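Local coordinates for oxysterol-binding protein homolog 1 (Saccharomyces cerevisiae, PDB 5H28) that carries sterols and other lipids between membranes and is targeted to the nucleus-vacuole junction by its ankyrin-repeat domain, the part described here, through binding to NVJ1, at residues Val40-Leu45 with Leu79-Ser84; Arg227-Asn232 with Thr238-Asp243. All coordinates share one frame; numbering follows the deposited sequence.

Contact 1: Val40-Leu45 with Leu79-Ser84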
ATOM      1  N   VAL A  40      10.410  19.168 -12.153  1.00  8.79           N
ATOM      2  CA  VAL A  40       9.238  19.335 -13.003  1.00  8.90           C
ATOM      3  C   VAL A  40       8.743  17.986 -13.518  1.00  7.55           C
ATOM      4  O   VAL A  40       7.536  17.763 -13.614  1.00  8.48           O
ATOM      5  CB  VAL A  40       9.540  20.281 -14.185  1.00  9.00           C
ATOM      6  CG1 VAL A  40       8.370  20.297 -15.169  1.00 10.74           C
ATOM      7  CG2 VAL A  40       9.781  21.689 -13.657  1.00 10.91           C
ATOM      8  N   LEU A  41       9.669  17.087 -13.851  1.00  8.07           N
ATOM      9  CA  LEU A  41       9.290  15.760 -14.332  1.00  8.96           C
ATOM     10  C   LEU A  41       8.534  14.996 -13.247  1.00  8.69           C
ATOM     11  O   LEU A  41       7.597  14.260 -13.549  1.00  8.68           O
ATOM     12  CB  LEU A  41      10.524  14.965 -14.772  1.00 10.99           C
ATOM     13  CG  LEU A  41      11.164  15.385 -16.097  1.00 13.64           C
ATOM     14  CD1 LEU A  41      12.440  14.585 -16.317  1.00 13.96           C
ATOM     15  CD2 LEU A  41      10.187  15.160 -17.244  1.00 14.15           C
ATOM     16  N   HIS A  42       8.936  15.170 -11.989  1.00  7.37           N
ATOM     17  CA  HIS A  42       8.261  14.500 -10.877  1.00  9.09           C
ATOM     18  C   HIS A  42       6.804  14.946 -10.746  1.00  8.30           C
ATOM     19  O   HIS A  42       5.979  14.229 -10.185  1.00  9.02           O
ATOM     20  CB  HIS A  42       8.980  14.774  -9.550  1.00 11.31           C
ATOM     21  CG  HIS A  42      10.096  13.820  -9.254  1.00 16.22           C
ATOM     22  ND1 HIS A  42      11.319  13.883  -9.883  1.00 19.71           N
ATOM     23  CD2 HIS A  42      10.161  12.766  -8.406  1.00 18.94           C
ATOM     24  CE1 HIS A  42      12.091  12.907  -9.439  1.00 18.73           C
ATOM     25  NE2 HIS A  42      11.413  12.214  -8.542  1.00 21.52           N
ATOM     26  N   LEU A  43       6.487  16.131 -11.258  1.00  8.27           N
ATOM     27  CA  LEU A  43       5.120  16.639 -11.180  1.00  7.86           C
ATOM     28  C   LEU A  43       4.374  16.509 -12.502  1.00  7.13           C
ATOM     29  O   LEU A  43       3.246  16.974 -12.631  1.00  6.88           O
ATOM     30  CB  LEU A  43       5.123  18.106 -10.739  1.00  8.82           C
ATOM     31  CG  LEU A  43       5.581  18.364  -9.301  1.00  8.97           C
ATOM     32  CD1 LEU A  43       5.765  19.856  -9.083  1.00 11.13           C
ATOM     33  CD2 LEU A  43       4.565  17.801  -8.321  1.00  9.92           C
ATOM     34  N   MET A  44       4.996  15.858 -13.482  1.00  6.43           N
ATOM     35  CA  MET A  44       4.363  15.711 -14.783  1.00  7.31           C
ATOM     36  C   MET A  44       3.003  15.023 -14.749  1.00  6.87           C
ATOM     37  O   MET A  44       2.075  15.456 -15.431  1.00  5.99           O
ATOM     38  CB  MET A  44       5.295  14.980 -15.749  1.00  6.78           C
ATOM     39  CG  MET A  44       4.675  14.730 -17.124  1.00  5.94           C
ATOM     40  SD  MET A  44       5.894  14.273 -18.372  1.00 10.32           S
ATOM     41  CE  MET A  44       6.617  12.822 -17.616  1.00  8.18           C
ATOM     42  N   LEU A  45       2.873  13.961 -13.961  1.00  5.23           N
ATOM     43  CA  LEU A  45       1.594  13.268 -13.887  1.00  6.23           C
ATOM     44  C   LEU A  45       0.524  14.175 -13.276  1.00  5.48           C
ATOM     45  O   LEU A  45      -0.638  14.123 -13.683  1.00  6.29           O
ATOM     46  CB  LEU A  45       1.723  11.964 -13.094  1.00  7.66           C
ATOM     47  CG  LEU A  45       0.480  11.067 -13.106  1.00  8.37           C
ATOM     48  CD1 LEU A  45       0.050  10.788 -14.541  1.00  9.60           C
ATOM     49  CD2 LEU A  45       0.790   9.766 -12.377  1.00  9.61           C
ATOM     50  N   LEU A  79       3.514   7.016  -8.956  1.00  7.45           N
ATOM     51  CA  LEU A  79       2.085   7.192  -9.146  1.00  8.04           C
ATOM     52  C   LEU A  79       1.494   7.919  -7.938  1.00  7.21           C
ATOM     53  O   LEU A  79       0.456   8.571  -8.034  1.00  8.24           O
ATOM     54  CB  LEU A  79       1.423   5.822  -9.307  1.00 10.79           C
ATOM     55  CG  LEU A  79       0.197   5.715 -10.210  1.00 14.89           C
ATOM     56  CD1 LEU A  79       0.532   6.237 -11.597  1.00 10.63           C
ATOM     57  CD2 LEU A  79      -0.241   4.259 -10.278  1.00 12.20           C
ATOM     58  N   ASN A  80       2.186   7.819  -6.806  1.00  6.86           N
ATOM     59  CA  ASN A  80       1.738   8.425  -5.561  1.00  6.50           C
ATOM     60  C   ASN A  80       2.565   9.628  -5.116  1.00  6.09           C
ATOM     61  O   ASN A  80       2.609   9.953  -3.928  1.00  7.80           O
ATOM     62  CB  ASN A  80       1.731   7.353  -4.476  1.00  7.17           C
ATOM     63  CG  ASN A  80       1.035   6.091  -4.934  1.00  6.22           C
ATOM     64  OD1 ASN A  80      -0.148   6.116  -5.268  1.00  8.16           O
ATOM     65  ND2 ASN A  80       1.768   4.982  -4.968  1.00  9.01           N
ATOM     66  N   GLU A  81       3.214  10.282  -6.077  1.00  6.18           N
ATOM     67  CA  GLU A  81       4.025  11.471  -5.816  1.00  5.52           C
ATOM     68  C   GLU A  81       3.192  12.528  -5.091  1.00  6.40           C
ATOM     69  O   GLU A  81       2.069  12.813  -5.493  1.00  5.84           O
ATOM     70  CB  GLU A  81       4.512  12.054  -7.146  1.00  7.06           C
ATOM     71  CG  GLU A  81       5.331  13.341  -7.048  1.00  7.88           C
ATOM     72  CD  GLU A  81       6.790  13.088  -6.729  1.00 12.78           C
ATOM     73  OE1 GLU A  81       7.303  12.019  -7.122  1.00 13.00           O
ATOM     74  OE2 GLU A  81       7.430  13.964  -6.102  1.00 14.66           O
ATOM     75  N   ARG A  82       3.736  13.115  -4.031  1.00  5.80           N
ATOM     76  CA  ARG A  82       3.013  14.155  -3.301  1.00  6.93           C
ATOM     77  C   ARG A  82       3.584  15.526  -3.652  1.00  7.46           C
ATOM     78  O   ARG A  82       4.807  15.710  -3.642  1.00  8.59           O
ATOM     79  CB  ARG A  82       3.120  13.927  -1.785  1.00  9.32           C
ATOM     80  CG  ARG A  82       2.454  12.642  -1.299  1.00 10.57           C
ATOM     81  CD  ARG A  82       2.632  12.412   0.204  1.00 12.99           C
ATOM     82  NE  ARG A  82       1.718  13.194   1.039  1.00 14.57           N
ATOM     83  CZ  ARG A  82       2.096  14.189   1.837  1.00 15.72           C
ATOM     84  NH1 ARG A  82       3.374  14.537   1.904  1.00 17.81           N
ATOM     85  NH2 ARG A  82       1.203  14.817   2.592  1.00 13.21           N
ATOM     86  N   ASP A  83       2.710  16.479  -3.977  1.00  7.59           N
ATOM     87  CA  ASP A  83       3.164  17.830  -4.295  1.00  7.68           C
ATOM     88  C   ASP A  83       3.312  18.636  -3.004  1.00  7.82           C
ATOM     89  O   ASP A  83       3.250  18.068  -1.913  1.00  8.29           O
ATOM     90  CB  ASP A  83       2.210  18.531  -5.282  1.00  9.31           C
ATOM     91  CG  ASP A  83       0.788  18.678  -4.758  1.00  9.76           C
ATOM     92  OD1 ASP A  83       0.575  18.693  -3.530  1.00  6.52           O
ATOM     93  OD2 ASP A  83      -0.129  18.810  -5.602  1.00 10.12           O
ATOM     94  N   SER A  84       3.509  19.946  -3.119  1.00  7.74           N
ATOM     95  CA  SER A  84       3.693  20.776  -1.932  1.00  8.65           C
ATOM     96  C   SER A  84       2.491  20.824  -0.990  1.00  9.16           C
ATOM     97  O   SER A  84       2.625  21.244   0.160  1.00 11.69           O
ATOM     98  CB  SER A  84       4.105  22.197  -2.330  1.00  9.95           C
ATOM     99  OG  SER A  84       3.096  22.842  -3.077  1.00 12.78           O
TER
HETATM  100  O   HOH W   1       7.233  11.076  -9.716  1.00  9.36           O
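In the N-terminal part of the ankyrin domain, the junction between helix 35-42 and helix 44-51 meets the loop that leads to helix 89-95, and the carboxylate of Glu81 lies beside the ring of His42. Glu81 OE1 comes to 3.2 Å from His42 CD2, at the ring edge and near its plane. The carboxylate stands steeply to the ring, their planes 74° apart, and the meeting is one of oxygen with a ring carbon: NE2 of His42 and OE1 of Glu81 remain 4.4 Å apart, while His42 ND1 is hydrogen-bonded to Gln38 O in its own helix. Glu81 gets there by extending CG away from its backbone N (chi1 178°) and then bending at chi2 (82°), which also brings its CG to 3.3 Å from His42 O. A water lies 2.8 Å from Glu81 OE1 and can donate to it; its approach to His42 O is longer and weak at best. In the helix-turn-helix-loop plan of ankyrin repeats, helices 35-42 and 44-51 are joined by a tight turn at Leu43, the N-cap residue of the second, and the loop 79-84 runs past it. Leu43 reaches across with one methyl, CD2, which lies 3.9 Å from Asp83 CB. The carboxylate of Asp83 serves its own loop instead, OD1 accepting from Asn85 N and Asn87 N. Deeper in, methyl meets methyl where Leu45 CD2 touches Leu79 CD1 at 3.6 Å; both leucines also pack on Val61 of helix 54-64, which extends this apolar patch into the next helix.

Contact 2: Arg227-Asn232 with Thr238-Asp243; sequences RKVNEN and TKIAID
A surface loop folded back on the start of helix 241-256 brings Arg227 alongside Asp243, in the first turn of that helix, with two waters between them. The aliphatic part of the arginine lies against one carboxylate oxygen: CG and CD of Arg227 are each 3.3 Å from Asp243 OD1. The charged ends stay farther apart, NH1 of Arg227 being 4.1 Å from Asp243 OD2, beyond a salt bridge, and the guanidinium and carboxylate planes are nearly perpendicular (85°). Water fills in for the direct bond. One molecule accepts from Arg227 NH1 in the plane of the guanidinium and donates to Asp243 OD2 (2.6 Å) and to Lys239 O (3.0 Å), so that it joins both sides of the contact. The bend of the arginine at chi3 (66°) helps to turn its end toward this water. A second water links the backbone N of Arg227 (2.8 Å) to Asp243 OD1. That oxygen also forms a salt bridge with Arg197; with a water on each oxygen as well, the negative charge is probably stabilised. Farther along the loop, Val229 CG2 packs 4.1 Å from CG2 of Ile240, the N-cap residue of the helix. CG of Glu231 lies 4.1 Å from Ile240 CD1. Lys228, between the two loop residues Arg227 and Val229, centres an inverse gamma turn, closed by a weak bond from Val229 N to Arg227 O. The whole is a surface loop of the ankyrin-repeat domain that packs, partly through water, against the first turn of the helix it leads into.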
ATOM      1  N   ARG A 227      -1.777 -24.430  24.555  1.00 15.40           N
ATOM      2  CA  ARG A 227      -2.206 -25.578  25.351  1.00 18.22           C
ATOM      3  C   ARG A 227      -1.978 -25.266  26.823  1.00 18.91           C
ATOM      4  O   ARG A 227      -0.955 -24.689  27.190  1.00 17.99           O
ATOM      5  CB  ARG A 227      -1.408 -26.833  24.992  1.00 19.97           C
ATOM      6  CG  ARG A 227      -1.772 -27.493  23.677  1.00 23.19           C
ATOM      7  CD  ARG A 227      -1.198 -28.905  23.648  1.00 24.53           C
ATOM      8  NE  ARG A 227      -1.833 -29.762  24.649  1.00 25.88           N
ATOM      9  CZ  ARG A 227      -1.322 -30.904  25.100  1.00 26.96           C
ATOM     10  NH1 ARG A 227      -0.155 -31.341  24.644  1.00 26.98           N
ATOM     11  NH2 ARG A 227      -1.983 -31.617  26.002  1.00 27.29           N
ATOM     12  N   LYS A 228      -2.931 -25.649  27.664  1.00 19.90           N
ATOM     13  CA  LYS A 228      -2.818 -25.399  29.094  1.00 23.75           C
ATOM     14  C   LYS A 228      -1.779 -26.318  29.730  1.00 26.28           C
ATOM     15  O   LYS A 228      -2.114 -27.405  30.199  1.00 28.47           O
ATOM     16  CB  LYS A 228      -4.171 -25.618  29.777  1.00 24.58           C
ATOM     17  CG  LYS A 228      -5.326 -24.820  29.187  1.00 27.14           C
ATOM     18  CD  LYS A 228      -5.077 -23.321  29.240  1.00 28.51           C
ATOM     19  CE  LYS A 228      -6.352 -22.546  28.934  1.00 29.32           C
ATOM     20  NZ  LYS A 228      -6.987 -22.985  27.662  1.00 31.26           N
ATOM     21  N   VAL A 229      -0.522 -25.888  29.743  1.00 27.08           N
ATOM     22  CA  VAL A 229       0.533 -26.700  30.339  1.00 29.43           C
ATOM     23  C   VAL A 229       1.218 -25.947  31.481  1.00 29.20           C
ATOM     24  O   VAL A 229       1.277 -24.717  31.479  1.00 29.66           O
ATOM     25  CB  VAL A 229       1.577 -27.125  29.285  1.00 30.03           C
ATOM     26  CG1 VAL A 229       2.513 -25.972  28.963  1.00 30.63           C
ATOM     27  CG2 VAL A 229       2.336 -28.333  29.787  1.00 31.58           C
ATOM     28  N   ASN A 230       1.740 -26.697  32.447  1.00 29.59           N
ATOM     29  CA  ASN A 230       2.382 -26.124  33.629  1.00 28.85           C
ATOM     30  C   ASN A 230       3.833 -25.656  33.502  1.00 26.33           C
ATOM     31  O   ASN A 230       4.154 -24.510  33.818  1.00 26.62           O
ATOM     32  CB  ASN A 230       2.302 -27.127  34.787  1.00 31.34           C
ATOM     33  CG  ASN A 230       0.878 -27.543  35.110  1.00 34.52           C
ATOM     34  OD1 ASN A 230       0.649 -28.388  35.977  1.00 37.18           O
ATOM     35  ND2 ASN A 230      -0.087 -26.949  34.418  1.00 35.61           N
ATOM     36  N   GLU A 231       4.702 -26.549  33.046  1.00 23.49           N
ATOM     37  CA  GLU A 231       6.132 -26.274  32.929  1.00 19.86           C
ATOM     38  C   GLU A 231       6.557 -25.016  32.164  1.00 20.33           C
ATOM     39  O   GLU A 231       5.883 -24.577  31.231  1.00 21.60           O
ATOM     40  CB  GLU A 231       6.827 -27.504  32.343  1.00 18.69           C
ATOM     41  CG  GLU A 231       6.363 -28.824  32.969  1.00 16.63           C
ATOM     42  CD  GLU A 231       6.246 -28.765  34.489  1.00 16.65           C
ATOM     43  OE1 GLU A 231       7.166 -28.228  35.138  1.00 16.06           O
ATOM     44  OE2 GLU A 231       5.237 -29.262  35.037  1.00 16.87           O
ATOM     45  N   ASN A 232       7.693 -24.449  32.572  1.00 19.74           N
ATOM     46  CA  ASN A 232       8.238 -23.238  31.955  1.00 20.56           C
ATOM     47  C   ASN A 232       9.609 -23.457  31.320  1.00 19.35           C
ATOM     48  O   ASN A 232      10.190 -22.532  30.756  1.00 20.17           O
ATOM     49  CB  ASN A 232       8.358 -22.118  32.993  1.00 24.29           C
ATOM     50  CG  ASN A 232       7.022 -21.717  33.582  1.00 26.77           C
ATOM     51  OD1 ASN A 232       6.088 -21.373  32.857  1.00 29.51           O
ATOM     52  ND2 ASN A 232       6.926 -21.751  34.907  1.00 29.42           N
ATOM     53  N   THR A 238      10.198 -32.755  26.635  1.00  9.52           N
ATOM     54  CA  THR A 238      10.135 -32.878  25.184  1.00 10.55           C
ATOM     55  C   THR A 238       8.750 -32.989  24.553  1.00 10.76           C
ATOM     56  O   THR A 238       8.526 -32.458  23.465  1.00 11.09           O
ATOM     57  CB  THR A 238      10.976 -34.079  24.692  1.00 12.46           C
ATOM     58  OG1 THR A 238      10.440 -35.293  25.226  1.00 14.41           O
ATOM     59  CG2 THR A 238      12.423 -33.930  25.135  1.00 14.32           C
ATOM     60  N   LYS A 239       7.812 -33.650  25.222  1.00  9.45           N
ATOM     61  CA  LYS A 239       6.487 -33.819  24.634  1.00  9.77           C
ATOM     62  C   LYS A 239       5.580 -32.591  24.656  1.00  9.88           C
ATOM     63  O   LYS A 239       4.500 -32.600  24.064  1.00 10.97           O
ATOM     64  CB  LYS A 239       5.802 -35.035  25.265  1.00 10.52           C
ATOM     65  CG  LYS A 239       6.589 -36.330  25.035  1.00 12.71           C
ATOM     66  CD  LYS A 239       6.826 -36.586  23.539  1.00 14.26           C
ATOM     67  CE  LYS A 239       7.750 -37.774  23.293  1.00 15.30           C
ATOM     68  NZ  LYS A 239       9.145 -37.511  23.741  1.00 17.14           N
ATOM     69  N   ILE A 240       6.020 -31.531  25.324  1.00  7.82           N
ATOM     70  CA  ILE A 240       5.255 -30.285  25.372  1.00  8.86           C
ATOM     71  C   ILE A 240       6.189 -29.110  25.093  1.00  9.46           C
ATOM     72  O   ILE A 240       5.864 -27.961  25.389  1.00  8.50           O
ATOM     73  CB  ILE A 240       4.571 -30.058  26.743  1.00  8.84           C
ATOM     74  CG1 ILE A 240       5.603 -30.135  27.870  1.00  8.68           C
ATOM     75  CG2 ILE A 240       3.460 -31.079  26.945  1.00 11.48           C
ATOM     76  CD1 ILE A 240       5.056 -29.720  29.218  1.00 10.16           C
ATOM     77  N   ALA A 241       7.343 -29.405  24.498  1.00  9.33           N
ATOM     78  CA  ALA A 241       8.337 -28.382  24.187  1.00  8.99           C
ATOM     79  C   ALA A 241       7.812 -27.260  23.295  1.00  8.68           C
ATOM     80  O   ALA A 241       8.102 -26.089  23.535  1.00  9.44           O
ATOM     81  CB  ALA A 241       9.564 -29.023  23.545  1.00 11.34           C
ATOM     82  N   ILE A 242       7.044 -27.610  22.269  1.00  8.54           N
ATOM     83  CA  ILE A 242       6.500 -26.602  21.363  1.00  9.22           C
ATOM     84  C   ILE A 242       5.562 -25.649  22.096  1.00  9.42           C
ATOM     85  O   ILE A 242       5.590 -24.441  21.870  1.00 10.30           O
ATOM     86  CB  ILE A 242       5.745 -27.260  20.184  1.00 10.96           C
ATOM     87  CG1 ILE A 242       6.749 -27.935  19.247  1.00 13.10           C
ATOM     88  CG2 ILE A 242       4.924 -26.217  19.429  1.00 12.38           C
ATOM     89  CD1 ILE A 242       6.109 -28.681  18.096  1.00 15.26           C
ATOM     90  N   ASP A 243       4.743 -26.200  22.983  1.00  9.39           N
ATOM     91  CA  ASP A 243       3.796 -25.402  23.747  1.00  9.52           C
ATOM     92  C   ASP A 243       4.536 -24.470  24.697  1.00  9.23           C
ATOM     93  O   ASP A 243       4.143 -23.317  24.887  1.00  8.88           O
ATOM     94  CB  ASP A 243       2.865 -26.338  24.504  1.00 12.35           C
ATOM     95  CG  ASP A 243       2.217 -27.353  23.585  1.00 15.55           C
ATOM     96  OD1 ASP A 243       1.338 -26.957  22.792  1.00 14.65           O
ATOM     97  OD2 ASP A 243       2.607 -28.538  23.634  1.00 20.48           O
TER
HETATM   98  O   HOH W   2       0.056 -24.705  22.494  1.00 16.90           O
HETATM   99  O   HOH W   3       2.153 -31.046  23.131  1.00 37.48           O

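From the N terminus, the chain passes through helices 2-15 and 18-28 before reaching the 40-45 segment. Contact 1 closes a loop of 33 residues, about half of them helical, that includes helix 54-64, and ties the junction of helices 35-42 and 44-51 to the approach to helix 89-95. The chain then continues through the long helix 130-156 and the later helices 189-196 and 199-207. Contact 2 closes a far shorter loop, with five residues between its segments, and sets the last helix, 241-256, against the connection before it. The two are in series, neither nested nor crossed, on opposite sides of the chain's centre. The centres of contact 1 and contact 2 are about 56 Å apart.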